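Local coordinates for protein GH3 beta-N-acetylglucosaminidase (Paenibacillaceae, PDB 6K5J) that probably hydrolyses beta-linked N-acetylglucosamine residues from the non-reducing ends of chitooligosaccharides, as a family 3 glycoside hydrolase, at residues Gly292-Leu297 with Asp327-Arg332; Val17-Met22 with Ala335-Arg340; Pro395-Arg398 with Val403-Val406. All coordinates share one frame; numbering follows the deposited sequence.

Contact 1 (Gly292-Leu297 with Asp327-Arg332)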
loop_
_atom_site.group_PDB
_atom_site.type_symbol
_atom_site.label_atom_id
_atom_site.label_comp_id
_atom_site.label_asym_id
_atom_site.label_seq_id
_atom_site.Cartn_x
_atom_site.Cartn_y
_atom_site.Cartn_z
ATOM N N GLY A 292 -20.688 8.424 9.488
ATOM C CA GLY A 292 -21.183 7.544 8.447
ATOM C C GLY A 292 -20.395 6.263 8.223
ATOM O O GLY A 292 -20.787 5.447 7.386
ATOM N N ALA A 293 -19.297 6.063 8.955
ATOM C CA ALA A 293 -18.482 4.865 8.773
ATOM C C ALA A 293 -19.163 3.632 9.363
ATOM O O ALA A 293 -19.937 3.715 10.321
ATOM C CB ALA A 293 -17.102 5.041 9.421
ATOM N N ASP A 294 -18.839 2.470 8.791
ATOM C CA ASP A 294 -19.348 1.190 9.277
ATOM C C ASP A 294 -18.334 0.406 10.075
ATOM O O ASP A 294 -18.715 -0.326 10.997
ATOM C CB ASP A 294 -19.776 0.296 8.108
ATOM C CG ASP A 294 -20.731 0.982 7.184
ATOM O OD1 ASP A 294 -21.792 1.418 7.674
ATOM O OD2 ASP A 294 -20.408 1.097 5.983
ATOM N N LEU A 295 -17.061 0.481 9.699
ATOM C CA LEU A 295 -16.048 -0.411 10.240
ATOM C C LEU A 295 -14.916 0.433 10.802
ATOM O O LEU A 295 -14.273 1.189 10.062
ATOM C CB LEU A 295 -15.535 -1.381 9.173
ATOM C CG LEU A 295 -14.629 -2.509 9.673
ATOM C CD1 LEU A 295 -15.325 -3.377 10.744
ATOM C CD2 LEU A 295 -14.166 -3.381 8.499
ATOM N N ILE A 296 -14.678 0.286 12.099
ATOM C CA ILE A 296 -13.689 1.051 12.856
ATOM C C ILE A 296 -12.407 0.232 12.917
ATOM O O ILE A 296 -12.391 -0.863 13.489
ATOM C CB ILE A 296 -14.201 1.344 14.278
ATOM C CG1 ILE A 296 -15.505 2.146 14.257
ATOM C CG2 ILE A 296 -13.110 1.976 15.139
ATOM C CD1 ILE A 296 -15.564 3.269 13.272
ATOM N N LEU A 297 -11.327 0.749 12.342
ATOM C CA LEU A 297 -10.064 0.023 12.275
ATOM C C LEU A 297 -9.162 0.461 13.429
ATOM O O LEU A 297 -8.832 1.649 13.550
ATOM C CB LEU A 297 -9.381 0.265 10.932
ATOM C CG LEU A 297 -8.036 -0.425 10.706
ATOM C CD1 LEU A 297 -8.163 -1.952 10.835
ATOM C CD2 LEU A 297 -7.482 -0.042 9.344
ATOM N N ASP A 327 -27.828 -0.776 13.227
ATOM C CA ASP A 327 -28.309 -1.810 12.311
ATOM C C ASP A 327 -27.933 -1.503 10.868
ATOM O O ASP A 327 -27.721 -2.426 10.079
ATOM C CB ASP A 327 -29.833 -1.963 12.401
ATOM C CG ASP A 327 -30.302 -2.566 13.715
ATOM O OD1 ASP A 327 -29.526 -3.288 14.373
ATOM O OD2 ASP A 327 -31.477 -2.327 14.077
ATOM N N ARG A 328 -27.907 -0.221 10.494
ATOM C CA ARG A 328 -27.523 0.158 9.137
ATOM C C ARG A 328 -26.124 -0.357 8.800
ATOM O O ARG A 328 -25.926 -1.000 7.763
ATOM C CB ARG A 328 -27.602 1.679 8.981
ATOM C CG ARG A 328 -27.679 2.182 7.550
ATOM C CD ARG A 328 -27.394 3.688 7.482
ATOM N NE ARG A 328 -28.268 4.431 8.388
ATOM C CZ ARG A 328 -28.032 5.669 8.812
ATOM N NH1 ARG A 328 -26.954 6.316 8.398
ATOM N NH2 ARG A 328 -28.873 6.259 9.655
ATOM N N SER A 329 -25.143 -0.094 9.675
ATOM C CA SER A 329 -23.782 -0.580 9.429
ATOM C C SER A 329 -23.700 -2.093 9.518
ATOM O O SER A 329 -23.020 -2.730 8.707
ATOM C CB SER A 329 -22.786 0.046 10.411
ATOM O OG SER A 329 -22.630 1.430 10.168
ATOM N N VAL A 330 -24.344 -2.689 10.521
ATOM C CA VAL A 330 -24.331 -4.148 10.634
ATOM C C VAL A 330 -24.864 -4.784 9.358
ATOM O O VAL A 330 -24.319 -5.780 8.869
ATOM C CB VAL A 330 -25.137 -4.596 11.870
ATOM C CG1 VAL A 330 -25.396 -6.104 11.829
ATOM C CG2 VAL A 330 -24.398 -4.212 13.152
ATOM N N GLY A 331 -25.927 -4.210 8.786
ATOM C CA GLY A 331 -26.482 -4.765 7.563
ATOM C C GLY A 331 -25.498 -4.740 6.409
ATOM O O GLY A 331 -25.394 -5.704 5.646
ATOM N N ARG A 332 -24.756 -3.641 6.269
ATOM C CA ARG A 332 -23.769 -3.559 5.198
ATOM C C ARG A 332 -22.639 -4.557 5.409
ATOM O O ARG A 332 -22.179 -5.189 4.452
ATOM C CB ARG A 332 -23.216 -2.140 5.103
ATOM C CG ARG A 332 -24.255 -1.072 4.823
ATOM C CD ARG A 332 -23.564 0.277 4.748
ATOM N NE ARG A 332 -24.445 1.380 4.379
ATOM C CZ ARG A 332 -24.707 2.438 5.149
ATOM N NH1 ARG A 332 -24.157 2.558 6.358
ATOM N NH2 ARG A 332 -25.507 3.398 4.694
HETATM O O HOH W 1 -23.774 5.502 7.236
#
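A buried salt bridge, doubled by a serine hydrogen bond, ties the turn before strand 296-298 to helix 323-339 at the closing end of the TIM-barrel-like N-terminal domain. Asp-294 carries the turn's side of it. One carboxylate oxygen, OD1, takes both bonds: Ser-329 OG donates to its anti lone pair at 2.6 Å, while Arg-332 NH1 reaches the syn lone pair at 2.9 Å. The second bond is bent, with an N-H...O angle of 147°, and the carboxylate and guanidinium planes are turned 47° apart, so the arginine meets the acid through a single nitrogen and not as a flat two-pronged pair. Arg-332 runs extended from CG to NE, and the two side chains cross at about a right angle; its CD passes 3.5 Å from Asp-294 OD2.

That second oxygen is held from elsewhere, by Arg-256 and the backbone N of Val-265, while Arg-332 NE pairs with Asp-262. Two arginines and two acids thus alternate here, and the positive surroundings would probably keep Asp-294 ionised. Gly-292 ends helix 281-291 in a Schellman motif, its positive phi turning the chain toward the strand. Its carbonyl O accepts from a water at 3.0 Å, and that same water accepts from Arg-332 NH1 at 3.1 Å.

Contact 2 (Val17-Met22 with Ala335-Arg340)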
loop_
_atom_site.group_PDB
_atom_site.type_symbol
_atom_site.label_atom_id
_atom_site.label_comp_id
_atom_site.label_asym_id
_atom_site.label_seq_id
_atom_site.Cartn_x
_atom_site.Cartn_y
_atom_site.Cartn_z
ATOM N N VAL A 17 -22.377 -4.097 18.121
ATOM C CA VAL A 17 -21.295 -3.133 18.285
ATOM C C VAL A 17 -19.967 -3.769 17.893
ATOM O O VAL A 17 -19.135 -3.143 17.227
ATOM C CB VAL A 17 -21.282 -2.587 19.726
ATOM C CG1 VAL A 17 -19.917 -1.983 20.078
ATOM C CG2 VAL A 17 -22.391 -1.546 19.903
ATOM N N GLY A 18 -19.755 -5.027 18.288
ATOM C CA GLY A 18 -18.521 -5.708 17.927
ATOM C C GLY A 18 -18.315 -5.830 16.426
ATOM O O GLY A 18 -17.176 -5.771 15.947
ATOM N N GLN A 19 -19.405 -5.994 15.665
ATOM C CA GLN A 19 -19.297 -6.079 14.208
ATOM C C GLN A 19 -18.631 -4.844 13.614
ATOM O O GLN A 19 -18.026 -4.926 12.540
ATOM C CB GLN A 19 -20.678 -6.262 13.578
ATOM C CG GLN A 19 -21.200 -7.677 13.634
ATOM C CD GLN A 19 -20.283 -8.660 12.929
ATOM O OE1 GLN A 19 -20.126 -8.619 11.704
ATOM N NE2 GLN A 19 -19.663 -9.543 13.704
ATOM N N LEU A 20 -18.736 -3.700 14.290
ATOM C CA LEU A 20 -18.219 -2.435 13.784
ATOM C C LEU A 20 -16.720 -2.253 13.995
ATOM O O LEU A 20 -16.194 -1.192 13.644
ATOM C CB LEU A 20 -18.955 -1.276 14.448
ATOM C CG LEU A 20 -20.482 -1.389 14.505
ATOM C CD1 LEU A 20 -21.064 -0.149 15.144
ATOM C CD2 LEU A 20 -21.040 -1.591 13.111
ATOM N N VAL A 21 -16.013 -3.236 14.539
ATOM C CA VAL A 21 -14.600 -3.064 14.872
ATOM C C VAL A 21 -13.771 -4.128 14.165
ATOM O O VAL A 21 -14.136 -5.308 14.155
ATOM C CB VAL A 21 -14.377 -3.111 16.393
ATOM C CG1 VAL A 21 -12.882 -3.051 16.718
ATOM C CG2 VAL A 21 -15.149 -1.967 17.057
ATOM N N MET A 22 -12.662 -3.705 13.565
ATOM C CA MET A 22 -11.645 -4.610 13.047
ATOM C C MET A 22 -10.367 -4.382 13.838
ATOM O O MET A 22 -9.918 -3.236 13.981
ATOM C CB MET A 22 -11.391 -4.380 11.553
ATOM C CG MET A 22 -10.250 -5.238 10.999
ATOM S SD MET A 22 -10.134 -5.094 9.206
ATOM C CE MET A 22 -11.309 -6.348 8.656
ATOM N N ALA A 335 -23.875 -8.119 4.699
ATOM C CA ALA A 335 -24.068 -8.331 3.265
ATOM C C ALA A 335 -22.740 -8.592 2.565
ATOM O O ALA A 335 -22.644 -9.481 1.713
ATOM C CB ALA A 335 -24.775 -7.128 2.634
ATOM N N LEU A 336 -21.699 -7.834 2.927
ATOM C CA LEU A 336 -20.372 -8.087 2.374
ATOM C C LEU A 336 -19.880 -9.484 2.752
ATOM O O LEU A 336 -19.352 -10.224 1.906
ATOM C CB LEU A 336 -19.397 -7.012 2.877
ATOM C CG LEU A 336 -17.944 -7.215 2.427
ATOM C CD1 LEU A 336 -17.870 -7.277 0.917
ATOM C CD2 LEU A 336 -17.041 -6.107 2.972
ATOM N N LYS A 337 -20.068 -9.866 4.012
ATOM C CA LYS A 337 -19.588 -11.160 4.485
ATOM C C LYS A 337 -20.284 -12.309 3.764
ATOM O O LYS A 337 -19.656 -13.328 3.452
ATOM C CB LYS A 337 -19.794 -11.266 5.997
ATOM C CG LYS A 337 -18.780 -10.448 6.812
ATOM C CD LYS A 337 -19.077 -10.519 8.301
ATOM C CE LYS A 337 -17.930 -9.898 9.106
ATOM N NZ LYS A 337 -18.027 -10.173 10.562
ATOM N N GLN A 338 -21.585 -12.170 3.502
ATOM C CA GLN A 338 -22.284 -13.176 2.711
ATOM C C GLN A 338 -21.770 -13.204 1.276
ATOM O O GLN A 338 -21.599 -14.282 0.691
ATOM C CB GLN A 338 -23.785 -12.900 2.724
ATOM C CG GLN A 338 -24.569 -13.913 1.905
ATOM C CD GLN A 338 -26.016 -13.525 1.712
ATOM O OE1 GLN A 338 -26.486 -12.531 2.272
ATOM N NE2 GLN A 338 -26.739 -14.311 0.914
ATOM N N ARG A 339 -21.513 -12.026 0.702
ATOM C CA ARG A 339 -21.153 -11.910 -0.710
ATOM C C ARG A 339 -19.802 -12.533 -1.008
ATOM O O ARG A 339 -19.582 -13.044 -2.116
ATOM C CB ARG A 339 -21.141 -10.443 -1.118
ATOM C CG ARG A 339 -21.188 -10.210 -2.601
ATOM C CD ARG A 339 -21.803 -8.864 -2.878
ATOM N NE ARG A 339 -20.875 -7.809 -2.513
ATOM C CZ ARG A 339 -21.147 -6.825 -1.663
ATOM N NH1 ARG A 339 -22.337 -6.736 -1.074
ATOM N NH2 ARG A 339 -20.220 -5.925 -1.400
ATOM N N ARG A 340 -18.883 -12.490 -0.053
ATOM C CA ARG A 340 -17.568 -13.073 -0.230
ATOM C C ARG A 340 -17.486 -14.471 0.355
ATOM O O ARG A 340 -16.385 -15.020 0.463
ATOM C CB ARG A 340 -16.499 -12.158 0.383
ATOM C CG ARG A 340 -16.311 -10.839 -0.385
ATOM C CD ARG A 340 -16.081 -11.068 -1.889
ATOM N NE ARG A 340 -16.401 -9.874 -2.664
ATOM C CZ ARG A 340 -16.870 -9.888 -3.906
ATOM N NH1 ARG A 340 -17.074 -11.040 -4.529
ATOM N NH2 ARG A 340 -17.149 -8.749 -4.521
#
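Lys-337 NZ is gripped by three oxygens: the side-chain OE1 of Gln-19, at 2.9 Å, and the backbone carbonyls of Pro-77 and Gly-44. The ammonium end therefore sits in a cage of neutral acceptors, with Pro-77 O its strongest partner. The bond to Gln-19 is well aimed, because NZ lies in the carbonyl plane of the amide on a lone pair of OE1, with a C=O...N angle of 118°. Lys-337 reaches that point by running extended beyond CG, so that its methylenes span the distance between backbones whose nearest CA atoms, those of Gln-19 and Lys-337, are 11.0 Å apart. Gln-19 comes the other way with a kink: chi2 of -59° folds its chain and turns OE1 to face the lysine. CE of Lys-337 follows NZ in, at 3.6 Å from the same OE1.

Replacing Gln-19 with a leucine would take away the amide oxygen and would probably leave the buried ammonium of Lys-337 with one acceptor fewer.

Val-76 touches both side chains, Leu-79 lies against Lys-337, and Leu-334 of helix 323-339 packs on Gln-19, so apolar side chains pack beside the polar pair. The lysine thus bridges from near the end of helix 323-339 to Gln-19, just ahead of strand 21-23, and its two carbonyl partners lie just ahead of strands 45-47 and 79-81, the next two of the same parallel sheet.

Contact 3 (Pro395-Arg398 with Val403-Val406)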
loop_
_atom_site.group_PDB
_atom_site.type_symbol
_atom_site.label_atom_id
_atom_site.label_comp_id
_atom_site.label_asym_id
_atom_site.label_seq_id
_atom_site.Cartn_x
_atom_site.Cartn_y
_atom_site.Cartn_z
ATOM N N PRO A 395 20.665 0.393 -1.956
ATOM C CA PRO A 395 20.177 0.942 -0.690
ATOM C C PRO A 395 19.294 -0.038 0.062
ATOM O O PRO A 395 18.561 -0.836 -0.522
ATOM C CB PRO A 395 19.364 2.158 -1.153
ATOM C CG PRO A 395 18.731 1.667 -2.458
ATOM C CD PRO A 395 19.761 0.709 -3.081
ATOM N N GLU A 396 19.367 0.027 1.390
ATOM C CA GLU A 396 18.513 -0.812 2.221
ATOM C C GLU A 396 17.907 0.043 3.324
ATOM O O GLU A 396 18.583 0.901 3.904
ATOM C CB GLU A 396 19.277 -2.015 2.823
ATOM C CG GLU A 396 20.356 -1.647 3.825
ATOM C CD GLU A 396 20.914 -2.844 4.598
ATOM O OE1 GLU A 396 20.552 -4.005 4.289
ATOM O OE2 GLU A 396 21.725 -2.611 5.524
ATOM N N VAL A 397 16.614 -0.168 3.571
ATOM C CA VAL A 397 15.938 0.499 4.674
ATOM C C VAL A 397 16.394 -0.138 5.980
ATOM O O VAL A 397 16.377 -1.367 6.131
ATOM C CB VAL A 397 14.413 0.411 4.502
ATOM C CG1 VAL A 397 13.696 0.963 5.738
ATOM C CG2 VAL A 397 13.973 1.169 3.251
ATOM N N ARG A 398 16.828 0.692 6.923
ATOM C CA ARG A 398 17.322 0.188 8.196
ATOM C C ARG A 398 16.463 0.590 9.382
ATOM O O ARG A 398 16.371 -0.176 10.342
ATOM C CB ARG A 398 18.761 0.655 8.415
ATOM C CG ARG A 398 19.665 0.126 7.332
ATOM C CD ARG A 398 21.100 0.498 7.530
ATOM N NE ARG A 398 21.938 -0.288 6.635
ATOM C CZ ARG A 398 23.140 0.088 6.229
ATOM N NH1 ARG A 398 23.647 1.246 6.647
ATOM N NH2 ARG A 398 23.828 -0.694 5.409
ATOM N N VAL A 403 4.806 2.468 6.089
ATOM C CA VAL A 403 4.887 2.927 4.704
ATOM C C VAL A 403 6.218 2.511 4.087
ATOM O O VAL A 403 6.275 2.078 2.928
ATOM C CB VAL A 403 4.686 4.455 4.615
ATOM C CG1 VAL A 403 4.340 4.870 3.186
ATOM C CG2 VAL A 403 3.609 4.929 5.580
ATOM N N ASP A 404 7.301 2.624 4.857
ATOM C CA ASP A 404 8.656 2.313 4.407
ATOM C C ASP A 404 9.238 1.266 5.357
ATOM O O ASP A 404 9.864 1.598 6.367
ATOM C CB ASP A 404 9.508 3.578 4.364
ATOM C CG ASP A 404 10.347 3.664 3.114
ATOM O OD1 ASP A 404 10.849 2.606 2.668
ATOM O OD2 ASP A 404 10.498 4.781 2.575
ATOM N N GLU A 405 9.039 -0.004 5.021
ATOM C CA GLU A 405 9.366 -1.100 5.922
ATOM C C GLU A 405 10.786 -1.605 5.695
ATOM O O GLU A 405 11.341 -1.494 4.596
ATOM C CB GLU A 405 8.367 -2.247 5.744
ATOM C CG GLU A 405 8.557 -3.415 6.704
ATOM C CD GLU A 405 8.381 -3.013 8.165
ATOM O OE1 GLU A 405 7.279 -3.237 8.717
ATOM O OE2 GLU A 405 9.347 -2.481 8.763
ATOM N N VAL A 406 11.379 -2.137 6.764
ATOM C CA VAL A 406 12.584 -2.955 6.651
ATOM C C VAL A 406 12.193 -4.247 5.942
ATOM O O VAL A 406 11.530 -5.116 6.518
ATOM C CB VAL A 406 13.213 -3.238 8.018
ATOM C CG1 VAL A 406 14.445 -4.115 7.844
ATOM C CG2 VAL A 406 13.566 -1.926 8.722
#
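Val-397 packs its isopropyl group against the carboxylate of Asp-404, the carbonyl of Glu-405 and the side chain of Val-406, in the loop that runs from strand 390-396 of the mixed sheet to helix 413-419. This is the close side of the contact. CG1 lies 3.6 Å from the carbonyl O of Glu-405, and CG2 comes to 3.5 Å from Asp-404 OD1, so each methyl has its own oxygen. With chi1 at 173°, the valine holds CG1 beside its own carbonyl carbon and gives CG2 to the acid. The polar duties of Asp-404 lie elsewhere: its OD1 is salt-bridged to Arg-485. Val-403 packs on His-195, so the loop reaches the barrel-like N-terminal region.

Toward solvent the fit slackens. Val-406 is exposed and meets Val-397 methyl to methyl at 4.2 Å, CG2 to CG1, while the same CG2 passes 3.7 Å from Arg-398 O. Arg-398 directs its CB away from 403-406 and grips Glu-396 OE2 side-on with both NE, at 2.6 Å, and NH2, the oxygen lying almost in the guanidinium plane; Glu-437 takes NH1. Glu-405 folds back, its OE2 accepting from Val-406 N at 2.9 Å.

No hydrogen bond crosses between the two segments. They meet through valine methyls set against carbonyl and carboxylate oxygens and against each other, which is consistent with the loop's course depending largely on polar bonds within each segment and to residues beyond, such as Arg-485.

Overall arrangement
Contacts 1 and 2 are neighbours, their centres 8 Å apart, and both draw on helix 323-339. They also reach adjacent strands of one parallel sheet, 21-23 and 296-298, where probable backbone hydrogen bonds join Ile-296 to Leu-20 and Met-22. In sequence, contact 1 falls wholly between the two halves of contact 2. Helix 323-339 packs where the first and last strands of the barrel-like domain lie side by side, consistent with closure of the barrel there. Contact 3 follows both along the chain and lies on the opposite side of its centre, about 35 Å from contact 1 and 34 Å from contact 2, centre to centre, in the loop that leaves strand 390-396, an inner strand of the later mixed sheet.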